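Local structure of putative modulator of DNA gyrase (Bacteroides thetaiotaomicron, 1VPB) at residues 250-253 and 254-257; 284-287 and 288-292; 413-416 and 417-420. The protein is a putative modulator of DNA gyrase from the PmbA/TldD (peptidase U62) family and may act as a metallopeptidase. All blocks are in the same frame, centred on the assembly; numbering follows the deposited sequence.

Contact 1 (250-253 and 254-257); sequences VVDP and MNSS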
# COMPACT_ATOMS: atom_id res chain seq x y z
N VAL A 250 20.61 3.42 -23.03
CA VAL A 250 21.33 2.52 -22.14
C VAL A 250 20.60 2.53 -20.77
O VAL A 250 20.21 3.58 -20.28
CB VAL A 250 22.82 2.90 -21.97
CG1 VAL A 250 23.54 1.86 -21.11
CG2 VAL A 250 23.49 3.01 -23.34
N VAL A 251 20.39 1.35 -20.19
CA VAL A 251 19.74 1.23 -18.88
C VAL A 251 20.60 0.44 -17.91
O VAL A 251 21.11 -0.63 -18.25
CB VAL A 251 18.37 0.57 -18.99
CG1 VAL A 251 17.59 0.72 -17.66
CG2 VAL A 251 17.58 1.15 -20.15
N ASP A 252 20.76 0.97 -16.69
CA ASP A 252 21.62 0.32 -15.70
C ASP A 252 20.93 -0.85 -15.04
O ASP A 252 19.74 -1.06 -15.25
CB ASP A 252 22.18 1.34 -14.70
CG ASP A 252 21.12 2.04 -13.87
OD1 ASP A 252 20.01 1.50 -13.70
OD2 ASP A 252 21.39 3.17 -13.36
N PRO A 253 21.68 -1.68 -14.31
CA PRO A 253 21.14 -2.84 -13.69
C PRO A 253 20.19 -2.47 -12.55
O PRO A 253 19.29 -3.23 -12.21
CB PRO A 253 22.38 -3.54 -13.14
CG PRO A 253 23.48 -3.03 -13.87
CD PRO A 253 23.13 -1.58 -14.10
N MET A 254 20.41 -1.32 -11.94
CA MET A 254 19.46 -0.87 -10.92
C MET A 254 18.04 -0.75 -11.56
O MET A 254 17.06 -0.98 -10.83
CB MET A 254 19.96 0.43 -10.26
CG MET A 254 19.20 0.86 -9.03
SD MET A 254 18.94 -0.43 -7.75
CE MET A 254 20.53 -0.65 -6.99
N ASN A 255 17.94 -0.49 -12.90
CA ASN A 255 16.67 -0.17 -13.64
C ASN A 255 16.23 -1.02 -14.85
O ASN A 255 15.12 -0.86 -15.34
CB ASN A 255 16.75 1.27 -14.15
CG ASN A 255 16.65 2.26 -13.03
OD1 ASN A 255 15.56 2.57 -12.57
ND2 ASN A 255 17.80 2.73 -12.55
N SER A 256 17.09 -1.94 -15.29
CA SER A 256 16.85 -2.76 -16.46
C SER A 256 15.64 -3.68 -16.29
O SER A 256 14.93 -4.01 -17.23
CB SER A 256 18.09 -3.62 -16.71
OG SER A 256 18.55 -4.33 -15.56
N SER A 257 15.41 -4.10 -15.06
CA SER A 257 14.28 -4.98 -14.76
C SER A 257 12.94 -4.27 -14.98
O SER A 257 11.94 -4.94 -15.33
CB SER A 257 14.36 -5.49 -13.33
OG SER A 257 15.57 -6.24 -13.17

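Contact 2 (284-287 and 288-292); sequences NEKI and ASDRL. With EDO (1,2-ethanediol), chain C.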
# COMPACT_ATOMS: atom_id res chain seq x y z
N ASN A 284 5.63 -18.91 -29.17
CA ASN A 284 6.45 -19.53 -30.20
C ASN A 284 6.62 -18.67 -31.44
O ASN A 284 7.05 -19.16 -32.46
CB ASN A 284 5.97 -20.95 -30.54
CG ASN A 284 5.90 -21.86 -29.29
OD1 ASN A 284 4.85 -22.42 -29.04
ND2 ASN A 284 6.97 -21.92 -28.48
N GLU A 285 6.39 -17.37 -31.30
CA GLU A 285 6.69 -16.44 -32.37
C GLU A 285 7.96 -15.65 -32.11
O GLU A 285 8.38 -15.45 -30.96
CB GLU A 285 5.53 -15.45 -32.56
CG GLU A 285 4.17 -16.08 -32.87
CD GLU A 285 4.08 -16.78 -34.22
OE1 GLU A 285 4.94 -16.64 -35.12
OE2 GLU A 285 3.13 -17.56 -34.37
N LYS A 286 8.54 -15.18 -33.19
CA LYS A 286 9.82 -14.48 -33.16
C LYS A 286 9.53 -13.00 -32.97
O LYS A 286 9.57 -12.21 -33.93
CB LYS A 286 10.59 -14.74 -34.46
CG LYS A 286 12.09 -14.65 -34.33
CD LYS A 286 12.66 -13.35 -33.81
CE LYS A 286 14.21 -13.38 -33.86
NZ LYS A 286 14.89 -12.16 -33.36
N ILE A 287 9.21 -12.63 -31.73
CA ILE A 287 8.72 -11.28 -31.47
C ILE A 287 9.78 -10.28 -31.05
O ILE A 287 9.57 -9.10 -31.18
CB ILE A 287 7.57 -11.28 -30.44
CG1 ILE A 287 8.04 -11.79 -29.11
CG2 ILE A 287 6.41 -12.12 -30.92
CD1 ILE A 287 6.97 -11.58 -28.02
N ALA A 288 10.91 -10.73 -30.51
CA ALA A 288 11.87 -9.79 -30.00
C ALA A 288 13.29 -10.07 -30.54
O ALA A 288 13.47 -10.90 -31.44
CB ALA A 288 11.83 -9.82 -28.50
N SER A 289 14.27 -9.36 -30.01
CA SER A 289 15.65 -9.36 -30.50
C SER A 289 16.33 -10.71 -30.38
O SER A 289 16.09 -11.44 -29.45
CB SER A 289 16.47 -8.35 -29.74
OG SER A 289 17.84 -8.36 -30.15
N ASP A 290 17.25 -11.00 -31.32
CA ASP A 290 18.16 -12.13 -31.12
C ASP A 290 18.91 -12.07 -29.82
O ASP A 290 19.31 -13.11 -29.30
CB ASP A 290 19.25 -12.13 -32.18
CG ASP A 290 18.78 -12.52 -33.52
OD1 ASP A 290 17.61 -12.89 -33.71
OD2 ASP A 290 19.60 -12.54 -34.48
N ARG A 291 19.11 -10.87 -29.30
CA ARG A 291 19.89 -10.65 -28.06
C ARG A 291 19.09 -10.90 -26.81
O ARG A 291 19.67 -10.83 -25.73
CB ARG A 291 20.48 -9.22 -28.05
CG ARG A 291 21.40 -8.89 -29.19
CD ARG A 291 22.84 -9.30 -29.08
NE ARG A 291 23.02 -10.71 -28.78
CZ ARG A 291 22.90 -11.74 -29.62
NH1 ARG A 291 22.57 -11.58 -30.89
NH2 ARG A 291 23.11 -12.98 -29.15
N LEU A 292 17.78 -11.13 -26.91
CA LEU A 292 16.95 -11.42 -25.74
C LEU A 292 16.79 -12.92 -25.54
O LEU A 292 15.98 -13.57 -26.17
CB LEU A 292 15.56 -10.79 -25.86
CG LEU A 292 14.55 -11.03 -24.72
CD1 LEU A 292 15.18 -10.57 -23.40
CD2 LEU A 292 13.21 -10.33 -24.95
C1 EDO C . 18.13 -12.84 -37.72
O1 EDO C . 18.96 -12.06 -36.87
C2 EDO C . 16.77 -13.22 -37.10
O2 EDO C . 16.94 -14.16 -36.02

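Contact 3 (413-416 and 417-420); sequences TGNL and ITLW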
# COMPACT_ATOMS: atom_id res chain seq x y z
N THR A 413 8.99 6.78 -24.93
CA THR A 413 7.72 6.25 -25.41
C THR A 413 7.99 5.25 -26.50
O THR A 413 9.07 5.24 -27.08
CB THR A 413 6.82 7.34 -26.01
OG1 THR A 413 7.45 7.95 -27.16
CG2 THR A 413 6.60 8.48 -25.02
N GLY A 414 6.98 4.43 -26.78
CA GLY A 414 7.08 3.43 -27.84
C GLY A 414 6.15 2.30 -27.55
O GLY A 414 5.17 2.46 -26.82
N ASN A 415 6.47 1.12 -28.11
CA ASN A 415 5.71 -0.08 -27.86
C ASN A 415 6.70 -1.11 -27.35
O ASN A 415 7.83 -1.19 -27.85
CB ASN A 415 4.99 -0.58 -29.12
CG ASN A 415 4.20 -1.85 -28.86
OD1 ASN A 415 4.74 -2.98 -28.91
ND2 ASN A 415 2.92 -1.68 -28.54
N LEU A 416 6.31 -1.84 -26.33
CA LEU A 416 7.24 -2.73 -25.63
C LEU A 416 7.79 -3.84 -26.53
O LEU A 416 8.94 -4.26 -26.39
CB LEU A 416 6.60 -3.33 -24.39
CG LEU A 416 6.42 -2.33 -23.24
CD1 LEU A 416 5.49 -2.94 -22.19
CD2 LEU A 416 7.81 -1.99 -22.58
N ILE A 417 6.99 -4.31 -27.46
CA ILE A 417 7.47 -5.37 -28.34
C ILE A 417 8.58 -4.89 -29.24
O ILE A 417 9.62 -5.53 -29.33
CB ILE A 417 6.29 -5.98 -29.17
CG1 ILE A 417 5.28 -6.62 -28.27
CG2 ILE A 417 6.78 -7.03 -30.15
CD1 ILE A 417 4.08 -7.14 -29.04
N THR A 418 8.39 -3.75 -29.92
CA THR A 418 9.44 -3.19 -30.79
C THR A 418 10.63 -2.71 -29.97
O THR A 418 11.79 -2.77 -30.41
CB THR A 418 8.90 -2.13 -31.78
OG1 THR A 418 7.94 -1.26 -31.14
CG2 THR A 418 8.13 -2.83 -32.90
N LEU A 419 10.38 -2.22 -28.77
CA LEU A 419 11.48 -1.90 -27.87
C LEU A 419 12.38 -3.12 -27.65
O LEU A 419 13.59 -3.06 -27.88
CB LEU A 419 10.98 -1.42 -26.53
CG LEU A 419 12.12 -1.10 -25.54
CD1 LEU A 419 13.01 0.06 -25.92
CD2 LEU A 419 11.55 -0.90 -24.18
N TRP A 420 11.76 -4.22 -27.27
CA TRP A 420 12.51 -5.44 -26.97
C TRP A 420 13.03 -6.07 -28.28
O TRP A 420 13.97 -6.86 -28.26
CB TRP A 420 11.70 -6.37 -26.10
CG TRP A 420 11.75 -5.93 -24.67
CD1 TRP A 420 10.79 -5.25 -23.99
CD2 TRP A 420 12.85 -6.07 -23.77
NE1 TRP A 420 11.21 -4.98 -22.70
CE2 TRP A 420 12.47 -5.47 -22.54
CE3 TRP A 420 14.13 -6.63 -23.87
CZ2 TRP A 420 13.31 -5.43 -21.44
CZ3 TRP A 420 14.95 -6.64 -22.75
CH2 TRP A 420 14.54 -6.03 -21.56
O HOH W 1 8.73 1.07 -29.95

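Contact 1 (250-253 and 254-257)
D252 and N255 bond to each other across a beta turn that carries the chain from the end of strand 245-251 into helix 256-265, with P253 and M254 at its two central positions. The turn closes through the D252 carbonyl: N255 N donates to D252 O at 3.0 Å, coming from above the carbonyl plane, and S256 N adds a weak second bond to the same oxygen. Side chains reinforce this closure. Along N255, CB lies 3.7 Å from V251 CG1 and, on another side, within 3.3 Å of D252 OD1. The next atom, CG, passes the same carboxylate oxygen, and the amide ends with ND2 donating to D252 OD1 at 2.8 Å. That bond is nearly straight (165°), runs in the plane of the amide and meets the syn lone pair of OD1. Carboxylate and amide are nearly coplanar, their planes 26° apart. D252 presents OD1 this way because its CG stands between backbone N and carbonyl carbon (chi1 63°). Replacing D252 with an alanine would probably take away the stronger partner of N255 ND2, leaving the weak bond to T375 O on strand 370-378 to steady the amide, which could then turn more readily. M254 leads its bent thioether away from this bonding, to W210 and Y211 on strand 207-214, while the P253 ring rests on D429 and S440. The hydroxyl of S256, in one of its two conformers, has its main partner in I438 O, beyond the turn. V251 CG1 packs against the backbone of the turn, 3.6 Å from N255 C.

Contact 2 (284-287 and 288-292)
K286 reaches D290 by a chain that starts with CG roughly opposite the backbone N (chi1 -153°), bends once at chi2 (-58°) and then runs extended to NZ. D290 answers with CG opposite its own carbonyl carbon (chi1 -72°), and the two side chains meet at about a right angle. Two oxygens, from residues two apart in the chain, share the ammonium group: A288 O accepts from K286 NZ at 2.7 Å, in the carbonyl plane, and D290 OD1 forms a salt bridge with K286 NZ at 2.8 Å. The lysine comes to OD1 on its anti side, somewhat out of the carboxylate plane. Methylenes follow the same route, with K286 CE 3.4 Å from D290 OD1. A 1,2-ethanediol, probably from the crystallisation liquor, bonds to both carboxylate oxygens, its O2 lying 2.7 Å from D290 OD1. Beyond the salt bridge, S289 OG accepts from R291 N at 2.9 Å in an ST turn, inside a type I beta turn from S289 to L292; the same hydroxyl also bonds to L423 O. I287 and L292 both pack on F322 of strand 319-323. Residues 284-292 form part of the irregular loop between helix 269-273 and strand 294-296, with A288 and L292 bonded through their backbones to G325, in the hairpin between strands 319-323 and 326-327.

Contact 3 (413-416 and 417-420)
One water bridges N415 and T418: it accepts from N415 N at 2.9 Å and bonds to T418 OG1 at 2.7 Å. The threonine hydroxyl faces back along the chain because OG1 lies between its backbone N and carbonyl carbon (chi1 41°). On the asparagine, CG stands opposite the backbone N (chi1 179°), which carries OD1 forward to accept from I417 N at 3.0 Å, the donor lying above the amide carbonyl plane. The other end of this amide is also held, ND2 donating to T386 O and D388 OD1, so both ends fix its rotation. In the first turn of the helix, N415 O accepts from L419 N at 2.9 Å, nearly head-on, and L416 O takes W420 N at 3.0 Å. L416 O also lies at the edge of the indole, 3.2 Å from W420 CD1. That ring bonds through NE1 to L259 O and meets F443 edge-to-face, while L416 and L419 touch through their CD2 methyls and share F389 as a neighbour. This is a helix N-cap: N415, just past the corner at G414 that follows strand 402-413, caps the N-terminus of helix 416-421.

In the fold
All three contacts are local changes of direction within the C-terminal family region. Contacts 1 and 3 each lead from a strand of the same mixed sheet into a helix, and each uses an asparagine, as amide donor to a carboxylate in contact 1 and as a capping acceptor in contact 3. Contact 2, in a loop, puts its charged pair K286-D290 at the surface, while A288, S289 and L292 are buried, as are V251, D252 and S256 of contact 1 and L416, L419 and W420 of contact 3. Contacts 2 and 3 touch: S289 N probably bonds to W420 O, and L292 packs on the indole. Contact 1 touches neither, although W420 reaches its helix 256-265.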